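Local atomic coordinates of sugar ABC transporter, periplasmic sugar-binding protein (Caulobacter crescentus, PDB entry 4IRX), a protein that binds myo-inositol and probably delivers it to an ABC transporter for uptake from the periplasm. Residues Pro107-Asp112 against Ile255-Arg260. Residues are numbered along the deposited sequence; the frame is centred on the assembly and turned at random.
Sequences PHVGAD and IRTALR
V109 meets T257 and A258 with its two methyl branches, and this one valine carries the whole contact from the strand side. Its first torsion, with CG1 anti to the backbone N (chi1 -178°), sends CG1 to the threonine and CG2 to the alanine. T257 meets V109 with its carbon side: CG1 lies 4.1 Å from T257 CB and 4.2 Å from T257 CG2. The other branch, CG2, is 4.3 Å from A258 CB and equally far from A258 CA. Here the valine reaches the helix backbone itself, the CA atoms of V109 and A258 being 6.3 Å apart.

No hydrogen bond crosses between 107-112 and 255-260. The T257 hydroxyl is used within its own helix, where OG1 bonds to the carbonyl oxygen of L253. The backbone of V109 is engaged in the sheet with S94 and D96.

On the helix, I255 and L259 pack against helix 21-37, while A258 also touches I69 of strand 67-70, two places along the sheet, beyond strand 91-95. The side chain of V109 is about 12 Å from the bound myo-inositol. Helix 251-268 thus lies on one face of the mixed sheet, packed on strand 108-111 through dispersion contacts, as in the alpha/beta/alpha sandwich of a periplasmic binding protein lobe.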
loop_
_atom_site.group_PDB
_atom_site.type_symbol
_atom_site.label_atom_id
_atom_site.label_comp_id
_atom_site.label_asym_id
_atom_site.label_seq_id
_atom_site.Cartn_x
_atom_site.Cartn_y
_atom_site.Cartn_z
ATOM N N PRO A 107 11.908 -7.552 10.615
ATOM C CA PRO A 107 12.463 -6.816 9.476
ATOM C C PRO A 107 11.359 -6.538 8.459
ATOM O O PRO A 107 10.457 -7.340 8.325
ATOM C CB PRO A 107 13.512 -7.765 8.890
ATOM C CG PRO A 107 13.665 -8.875 9.843
ATOM C CD PRO A 107 12.477 -8.909 10.742
ATOM N N HIS A 108 11.469 -5.413 7.768
ATOM C CA HIS A 108 10.406 -4.885 6.935
ATOM C C HIS A 108 10.949 -4.356 5.621
ATOM O O HIS A 108 11.898 -3.571 5.607
ATOM C CB HIS A 108 9.684 -3.758 7.660
ATOM C CG HIS A 108 8.665 -3.089 6.807
ATOM N ND1 HIS A 108 7.564 -3.757 6.330
ATOM C CD2 HIS A 108 8.612 -1.838 6.281
ATOM C CE1 HIS A 108 6.861 -2.949 5.556
ATOM N NE2 HIS A 108 7.470 -1.787 5.511
ATOM N N VAL A 109 10.348 -4.793 4.517
ATOM C CA VAL A 109 10.627 -4.259 3.175
ATOM C C VAL A 109 9.376 -3.530 2.708
ATOM O O VAL A 109 8.319 -4.136 2.548
ATOM C CB VAL A 109 10.963 -5.373 2.159
ATOM C CG1 VAL A 109 11.296 -4.755 0.801
ATOM C CG2 VAL A 109 12.134 -6.207 2.666
ATOM N N GLY A 110 9.485 -2.232 2.478
ATOM C CA GLY A 110 8.326 -1.477 2.024
ATOM C C GLY A 110 8.723 -0.121 1.504
ATOM O O GLY A 110 9.879 0.224 1.485
ATOM N N ALA A 111 7.741 0.650 1.076
ATOM C CA ALA A 111 7.981 2.031 0.749
ATOM C C ALA A 111 8.092 2.867 2.005
ATOM O O ALA A 111 7.526 2.527 3.054
ATOM C CB ALA A 111 6.842 2.570 -0.104
ATOM N N ASP A 112 8.800 3.985 1.872
ATOM C CA ASP A 112 8.818 5.044 2.877
ATOM C C ASP A 112 7.512 5.785 2.746
ATOM O O ASP A 112 7.398 6.715 1.945
ATOM C CB ASP A 112 9.993 6.000 2.654
ATOM C CG ASP A 112 10.100 7.064 3.729
ATOM O OD1 ASP A 112 9.150 7.247 4.520
ATOM O OD2 ASP A 112 11.148 7.749 3.755
ATOM N N ILE A 255 8.597 -6.838 -3.261
ATOM C CA ILE A 255 8.347 -8.262 -3.094
ATOM C C ILE A 255 9.530 -9.083 -3.537
ATOM O O ILE A 255 9.875 -10.049 -2.881
ATOM C CB ILE A 255 6.993 -8.703 -3.710
ATOM C CG1 ILE A 255 6.596 -10.104 -3.260
ATOM C CG2 ILE A 255 7.060 -8.678 -5.205
ATOM C CD1 ILE A 255 6.436 -10.264 -1.749
ATOM N N ARG A 256 10.210 -8.645 -4.600
ATOM C CA ARG A 256 11.393 -9.353 -5.069
ATOM C C ARG A 256 12.503 -9.288 -4.030
ATOM O O ARG A 256 13.176 -10.281 -3.802
ATOM C CB ARG A 256 11.856 -8.808 -6.412
ATOM C CG ARG A 256 10.839 -9.014 -7.550
ATOM C CD ARG A 256 11.333 -8.360 -8.800
ATOM N NE ARG A 256 10.352 -8.409 -9.894
ATOM C CZ ARG A 256 10.295 -9.394 -10.776
ATOM N NH1 ARG A 256 11.139 -10.430 -10.695
ATOM N NH2 ARG A 256 9.384 -9.354 -11.742
ATOM N N THR A 257 12.642 -8.134 -3.372
ATOM C CA THR A 257 13.670 -7.980 -2.352
ATOM C C THR A 257 13.382 -8.857 -1.150
ATOM O O THR A 257 14.301 -9.501 -0.616
ATOM C CB THR A 257 13.808 -6.513 -1.942
ATOM O OG1 THR A 257 14.182 -5.726 -3.089
ATOM C CG2 THR A 257 14.816 -6.338 -0.837
ATOM N N ALA A 258 12.124 -8.901 -0.719
ATOM C CA ALA A 258 11.785 -9.802 0.389
ATOM C C ALA A 258 12.079 -11.268 0.055
ATOM O O ALA A 258 12.624 -11.997 0.888
ATOM C CB ALA A 258 10.319 -9.625 0.805
ATOM N N LEU A 259 11.719 -11.698 -1.151
ATOM C CA LEU A 259 11.964 -13.076 -1.537
ATOM C C LEU A 259 13.449 -13.382 -1.675
ATOM O O LEU A 259 13.886 -14.460 -1.294
ATOM C CB LEU A 259 11.210 -13.423 -2.823
ATOM C CG LEU A 259 11.197 -14.908 -3.129
ATOM C CD1 LEU A 259 10.431 -15.645 -2.024
ATOM C CD2 LEU A 259 10.555 -15.121 -4.507
ATOM N N ARG A 260 14.219 -12.449 -2.233
ATOM C CA ARG A 260 15.677 -12.630 -2.343
ATOM C C ARG A 260 16.326 -12.796 -0.984
ATOM O O ARG A 260 17.167 -13.681 -0.800
ATOM C CB ARG A 260 16.321 -11.479 -3.124
ATOM C CG ARG A 260 15.981 -11.460 -4.598
ATOM C CD ARG A 260 16.216 -10.081 -5.187
ATOM N NE ARG A 260 15.746 -10.078 -6.559
ATOM C CZ ARG A 260 15.700 -9.023 -7.347
ATOM N NH1 ARG A 260 16.057 -7.819 -6.909
ATOM N NH2 ARG A 260 15.245 -9.176 -8.595
#